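Local coordinates for tyrosine specific protein phosphatase (Trypanosoma cruzi, PDB 4AZ1), which belongs to the protein tyrosine phosphatase family and probably removes phosphate from phosphotyrosine in proteins, at residues A[104-109]-A[149-154]; A[96-101]-A[129-134]. One frame throughout, in Å; residues are numbered along the deposited sequence.

Interaction 1 of 2, residues A[104-109]-A[149-154]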
loop_
_atom_site.group_PDB
_atom_site.type_symbol
_atom_site.label_atom_id
_atom_site.label_comp_id
_atom_site.label_asym_id
_atom_site.label_seq_id
_atom_site.Cartn_x
_atom_site.Cartn_y
_atom_site.Cartn_z
ATOM N N PHE A 104 0.568 -6.600 -2.707
ATOM C CA PHE A 104 0.585 -7.831 -1.927
ATOM C C PHE A 104 -0.853 -8.323 -1.754
ATOM O O PHE A 104 -1.160 -9.497 -2.007
ATOM C CB PHE A 104 1.253 -7.563 -0.580
ATOM C CG PHE A 104 1.342 -8.770 0.327
ATOM C CD1 PHE A 104 2.196 -9.824 0.032
ATOM C CD2 PHE A 104 0.593 -8.828 1.495
ATOM C CE1 PHE A 104 2.292 -10.923 0.889
ATOM C CE2 PHE A 104 0.679 -9.928 2.353
ATOM C CZ PHE A 104 1.528 -10.968 2.052
ATOM N N LEU A 105 -1.736 -7.416 -1.351
ATOM C CA LEU A 105 -3.136 -7.771 -1.115
ATOM C C LEU A 105 -3.823 -8.187 -2.410
ATOM O O LEU A 105 -4.657 -9.110 -2.425
ATOM C CB LEU A 105 -3.895 -6.609 -0.455
ATOM C CG LEU A 105 -3.387 -6.188 0.932
ATOM C CD1 LEU A 105 -4.267 -5.094 1.570
ATOM C CD2 LEU A 105 -3.265 -7.368 1.865
ATOM N N ALA A 106 -3.481 -7.500 -3.497
ATOM C CA ALA A 106 -4.059 -7.822 -4.797
ATOM C C ALA A 106 -3.661 -9.232 -5.216
ATOM O O ALA A 106 -4.461 -9.971 -5.808
ATOM C CB ALA A 106 -3.609 -6.822 -5.848
ATOM N N MET A 107 -2.409 -9.584 -4.932
ATOM C CA MET A 107 -1.907 -10.924 -5.199
ATOM C C MET A 107 -2.707 -11.944 -4.410
ATOM O O MET A 107 -3.176 -12.926 -4.981
ATOM C CB MET A 107 -0.422 -11.034 -4.840
ATOM C CG MET A 107 0.185 -12.411 -5.114
ATOM S SD MET A 107 0.021 -13.566 -3.718
ATOM C CE MET A 107 0.749 -12.563 -2.406
ATOM N N LEU A 108 -2.866 -11.706 -3.104
ATOM C CA LEU A 108 -3.619 -12.621 -2.253
ATOM C C LEU A 108 -5.005 -12.819 -2.828
ATOM O O LEU A 108 -5.540 -13.935 -2.843
ATOM C CB LEU A 108 -3.758 -12.057 -0.843
ATOM C CG LEU A 108 -2.488 -11.965 -0.018
ATOM C CD1 LEU A 108 -2.825 -11.445 1.374
ATOM C CD2 LEU A 108 -1.855 -13.359 0.036
ATOM N N TYR A 109 -5.576 -11.722 -3.318
ATOM C CA TYR A 109 -6.941 -11.728 -3.796
ATOM C C TYR A 109 -7.084 -12.436 -5.136
ATOM O O TYR A 109 -7.946 -13.298 -5.294
ATOM C CB TYR A 109 -7.482 -10.299 -3.903
ATOM C CG TYR A 109 -8.928 -10.274 -4.316
ATOM C CD1 TYR A 109 -9.940 -10.498 -3.383
ATOM C CD2 TYR A 109 -9.291 -10.058 -5.641
ATOM C CE1 TYR A 109 -11.272 -10.496 -3.761
ATOM C CE2 TYR A 109 -10.627 -10.051 -6.026
ATOM C CZ TYR A 109 -11.608 -10.268 -5.081
ATOM O OH TYR A 109 -12.931 -10.265 -5.456
ATOM N N CYS A 149 -6.612 -0.073 -8.024
ATOM C CA CYS A 149 -8.066 0.086 -8.120
ATOM C C CYS A 149 -8.849 -0.242 -6.843
ATOM O O CYS A 149 -10.085 -0.340 -6.869
ATOM C CB CYS A 149 -8.624 -0.674 -9.330
ATOM S SG CYS A 149 -8.059 0.038 -10.891
ATOM N N GLY A 150 -8.123 -0.404 -5.738
ATOM C CA GLY A 150 -8.727 -0.488 -4.422
ATOM C C GLY A 150 -9.098 -1.866 -3.909
ATOM O O GLY A 150 -9.803 -2.630 -4.571
ATOM N N LEU A 151 -8.626 -2.182 -2.710
ATOM C CA LEU A 151 -9.072 -3.380 -2.005
ATOM C C LEU A 151 -9.418 -2.996 -0.578
ATOM O O LEU A 151 -8.853 -2.048 -0.014
ATOM C CB LEU A 151 -7.995 -4.468 -1.989
ATOM C CG LEU A 151 -7.578 -5.145 -3.300
ATOM C CD1 LEU A 151 -6.178 -4.717 -3.734
ATOM C CD2 LEU A 151 -7.645 -6.658 -3.163
ATOM N N THR A 152 -10.359 -3.723 0.003
ATOM C CA THR A 152 -10.666 -3.560 1.409
ATOM C C THR A 152 -10.331 -4.885 2.071
ATOM O O THR A 152 -10.580 -5.951 1.499
ATOM C CB THR A 152 -12.143 -3.203 1.608
ATOM O OG1 THR A 152 -12.402 -1.919 1.020
ATOM C CG2 THR A 152 -12.516 -3.170 3.094
ATOM N N ILE A 153 -9.728 -4.831 3.251
ATOM C CA ILE A 153 -9.491 -6.045 4.027
ATOM C C ILE A 153 -10.147 -5.891 5.411
ATOM O O ILE A 153 -10.036 -4.834 6.057
ATOM C CB ILE A 153 -7.976 -6.404 4.067
ATOM C CG1 ILE A 153 -7.715 -7.654 4.916
ATOM C CG2 ILE A 153 -7.158 -5.245 4.547
ATOM C CD1 ILE A 153 -6.227 -8.107 4.865
ATOM N N SER A 154 -10.870 -6.922 5.845
ATOM C CA SER A 154 -11.715 -6.799 7.027
ATOM C C SER A 154 -11.534 -7.980 7.948
ATOM O O SER A 154 -11.127 -9.066 7.516
ATOM C CB SER A 154 -13.199 -6.735 6.640
ATOM O OG SER A 154 -13.421 -5.849 5.568
#

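Interaction 2 of 2, residues A[96-101]-A[129-134]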
loop_
_atom_site.group_PDB
_atom_site.type_symbol
_atom_site.label_atom_id
_atom_site.label_comp_id
_atom_site.label_asym_id
_atom_site.label_seq_id
_atom_site.Cartn_x
_atom_site.Cartn_y
_atom_site.Cartn_z
ATOM N N PRO A 96 5.947 -6.936 2.588
ATOM C CA PRO A 96 5.770 -5.804 1.651
ATOM C C PRO A 96 5.950 -4.454 2.346
ATOM O O PRO A 96 5.556 -4.304 3.513
ATOM C CB PRO A 96 4.312 -5.955 1.176
ATOM C CG PRO A 96 3.616 -6.724 2.321
ATOM C CD PRO A 96 4.695 -7.694 2.805
ATOM N N VAL A 97 6.571 -3.502 1.655
ATOM C CA VAL A 97 6.681 -2.150 2.183
ATOM C C VAL A 97 5.339 -1.458 1.967
ATOM O O VAL A 97 4.492 -1.967 1.228
ATOM C CB VAL A 97 7.827 -1.363 1.519
ATOM C CG1 VAL A 97 9.147 -2.119 1.673
ATOM C CG2 VAL A 97 7.529 -1.114 0.044
ATOM N N VAL A 98 5.129 -0.327 2.634
ATOM C CA VAL A 98 3.837 0.363 2.581
ATOM C C VAL A 98 3.334 0.544 1.148
ATOM O O VAL A 98 2.205 0.170 0.831
ATOM C CB VAL A 98 3.884 1.706 3.346
ATOM C CG1 VAL A 98 2.651 2.571 3.041
ATOM C CG2 VAL A 98 3.980 1.427 4.846
ATOM N N GLN A 99 4.193 1.050 0.269
ATOM C CA GLN A 99 3.771 1.293 -1.107
ATOM C C GLN A 99 3.619 -0.003 -1.912
ATOM O O GLN A 99 3.109 0.010 -3.030
ATOM C CB GLN A 99 4.715 2.274 -1.808
ATOM C CG GLN A 99 4.901 3.604 -1.060
ATOM C CD GLN A 99 3.622 4.439 -0.927
ATOM O OE1 GLN A 99 2.591 4.145 -1.539
ATOM N NE2 GLN A 99 3.697 5.499 -0.123
ATOM N N GLY A 100 4.031 -1.126 -1.331
ATOM C CA GLY A 100 3.912 -2.411 -1.999
ATOM C C GLY A 100 2.788 -3.263 -1.431
ATOM O O GLY A 100 2.477 -4.336 -1.960
ATOM N N ILE A 101 2.179 -2.790 -0.350
ATOM C CA ILE A 101 1.061 -3.512 0.255
ATOM C C ILE A 101 -0.144 -3.707 -0.686
ATOM O O ILE A 101 -0.740 -4.787 -0.682
ATOM C CB ILE A 101 0.649 -2.910 1.619
ATOM C CG1 ILE A 101 1.682 -3.276 2.683
ATOM C CG2 ILE A 101 -0.744 -3.398 2.069
ATOM C CD1 ILE A 101 1.481 -2.520 4.010
ATOM N N LYS A 129 10.932 -4.565 10.898
ATOM C CA LYS A 129 11.000 -5.790 10.106
ATOM C C LYS A 129 9.864 -5.865 9.087
ATOM O O LYS A 129 10.027 -6.421 8.005
ATOM C CB LYS A 129 10.918 -7.010 11.033
ATOM C CG LYS A 129 12.093 -7.142 11.977
ATOM C CD LYS A 129 13.341 -7.535 11.196
ATOM C CE LYS A 129 14.541 -7.721 12.105
ATOM N NZ LYS A 129 15.731 -8.121 11.262
ATOM N N ALA A 130 8.701 -5.327 9.447
ATOM C CA ALA A 130 7.527 -5.441 8.582
ATOM C C ALA A 130 6.548 -4.292 8.783
ATOM O O ALA A 130 6.636 -3.544 9.764
ATOM C CB ALA A 130 6.817 -6.777 8.815
ATOM N N ASP A 131 5.597 -4.186 7.859
ATOM C CA ASP A 131 4.568 -3.157 7.927
ATOM C C ASP A 131 3.196 -3.809 7.984
ATOM O O ASP A 131 2.916 -4.751 7.235
ATOM C CB ASP A 131 4.661 -2.220 6.716
ATOM C CG ASP A 131 5.873 -1.291 6.790
ATOM O OD1 ASP A 131 5.782 -0.248 7.476
ATOM O OD2 ASP A 131 6.912 -1.604 6.162
ATOM N N ARG A 132 2.351 -3.314 8.881
ATOM C CA ARG A 132 1.014 -3.879 9.066
ATOM C C ARG A 132 0.142 -3.827 7.803
ATOM O O ARG A 132 0.028 -2.782 7.134
ATOM C CB ARG A 132 0.292 -3.168 10.217
ATOM C CG ARG A 132 -1.095 -3.748 10.511
ATOM C CD ARG A 132 -1.669 -3.162 11.798
ATOM N NE ARG A 132 -1.600 -1.708 11.775
ATOM C CZ ARG A 132 -2.482 -0.929 11.148
ATOM N NH1 ARG A 132 -3.511 -1.466 10.497
ATOM N NH2 ARG A 132 -2.344 0.393 11.175
ATOM N N TYR A 133 -0.480 -4.955 7.478
ATOM C CA TYR A 133 -1.426 -4.982 6.371
ATOM C C TYR A 133 -2.792 -5.540 6.781
ATOM O O TYR A 133 -3.634 -5.827 5.927
ATOM C CB TYR A 133 -0.835 -5.747 5.184
ATOM C CG TYR A 133 -0.288 -7.109 5.556
ATOM C CD1 TYR A 133 -1.115 -8.220 5.603
ATOM C CD2 TYR A 133 1.062 -7.283 5.837
ATOM C CE1 TYR A 133 -0.622 -9.479 5.927
ATOM C CE2 TYR A 133 1.574 -8.549 6.170
ATOM C CZ TYR A 133 0.722 -9.632 6.213
ATOM O OH TYR A 133 1.206 -10.881 6.532
ATOM N N TRP A 134 -3.010 -5.675 8.089
ATOM C CA TRP A 134 -4.280 -6.188 8.616
ATOM C C TRP A 134 -4.931 -5.134 9.499
ATOM O O TRP A 134 -4.233 -4.277 10.035
ATOM C CB TRP A 134 -4.042 -7.468 9.430
ATOM C CG TRP A 134 -3.078 -7.259 10.555
ATOM C CD1 TRP A 134 -3.367 -6.817 11.816
ATOM C CD2 TRP A 134 -1.663 -7.469 10.513
ATOM N NE1 TRP A 134 -2.213 -6.740 12.562
ATOM C CE2 TRP A 134 -1.158 -7.135 11.787
ATOM C CE3 TRP A 134 -0.779 -7.913 9.521
ATOM C CZ2 TRP A 134 0.208 -7.241 12.098
ATOM C CZ3 TRP A 134 0.576 -8.011 9.829
ATOM C CH2 TRP A 134 1.054 -7.680 11.105
HETATM O O HOH W 1 4.963 -5.817 5.580
HETATM O O HOH W 2 7.432 0.494 4.179
#

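Interaction 1 of 2, residues A[104-109]-A[149-154]
Leu151 and Ile153 pack helix 101-110 onto strand 151-164, one of the helix-on-sheet contacts of the protein tyrosine phosphatase fold. Helix and strand run nearly perpendicular, at 78°, with their axes 9.5 Å apart. Leu151 does most of the touching. Its two methyls reach different residues of the helix. With chi2 at 109°, away from the staggered values, CD1 lies against Ala106, 3.9 Å from CB and just as close to the backbone N. CD2 sits 3.7 Å from Tyr109 CB, where the two side chains cross obliquely. Farther out, Tyr109 OH bonds to Pro182 O. At the other end of the contact, Leu105 and Ile153 cross at about a right angle, with Leu105 CD1 4.2 Å from Ile153 CG2. Val145 of strand 142-145, outermost in this chain's sheet, also touches both Leu105 and Leu151. No hydrogen bond joins the two segments. Leu105 O, 3.9 Å from Leu151 CD2, is already used by Tyr109 N within the helix. The contact therefore rests on buried apolar packing.

Interaction 2 of 2, residues A[96-101]-A[129-134]
Asp131 and Tyr133 point toward the 96-101 loop from the segment 129-134, which corresponds to the KCxxYWP motif of protein tyrosine phosphatases, with Ala130 at the cysteine position. The carboxylate of Asp131 faces the start of the 3-10 turn 98-100. The side chains of Val98 and Asp131 cross at about a right angle, with Val98 CG2 3.6 Å from Asp131 OD1. The other oxygen, OD2, accepts a bond from a water that also takes the N-H of Val98. Arg50 forms a salt bridge with OD2, which would favour the charged carboxylate. A second water joins the backbones. It donates to Pro96 O at 2.6 Å and accepts from Asp131 N at 2.9 Å. No direct hydrogen bond links the segments. The polar links run through the two waters and Arg50, which also makes a weak bond to Pro96 O.

Ile101, the first residue of helix 101-110, meets Tyr133 at about a right angle. The apolar contact is Ile101 CG2 on Tyr133 CB, at 3.9 Å. The methyl CD1 is set against a backbone carbonyl oxygen, Arg132 O, at 3.5 Å. With Tyr133 CG between its backbone N and carbonyl carbon (chi1 51°), the ring is met obliquely by Pro96 CG. The phenol OH bonds to His225 of the phosphatase signature sequence and to Gln188. Leu52 of the second subunit packs on Val98 and Ile101.

Tyr133 and Trp134 pack T-shaped: the indole edge, at CE3, lies over the centre of the Tyr133 ring. Arg132 CG covers the centre of one indole face. The chain of Arg132 then bends back, and NH1 donates to Trp134 O at 2.9 Å, with an N-H...O angle of 163° and the oxygen in the guanidinium plane.

The two interactions lie 12 Å apart, centre to centre, on the same side of the chain's centre. Their segments alternate along the sequence: 96-101, 104-109, 129-134, then 149-154. Helix 101-110 serves both. Its first residue belongs to interaction 2, and its later turns rest on the sheet in interaction 1. Phe104 bridges them, with its CG 3.7 Å from Pro96 CG and its ring edge-to-face with that of Tyr133. Ile153 CD1 also reaches Tyr133 O, at 3.6 Å. One continuous packed region thus runs from the outer strands of the mixed sheet to the loop carrying Tyr133. Both contacts also touch the second subunit.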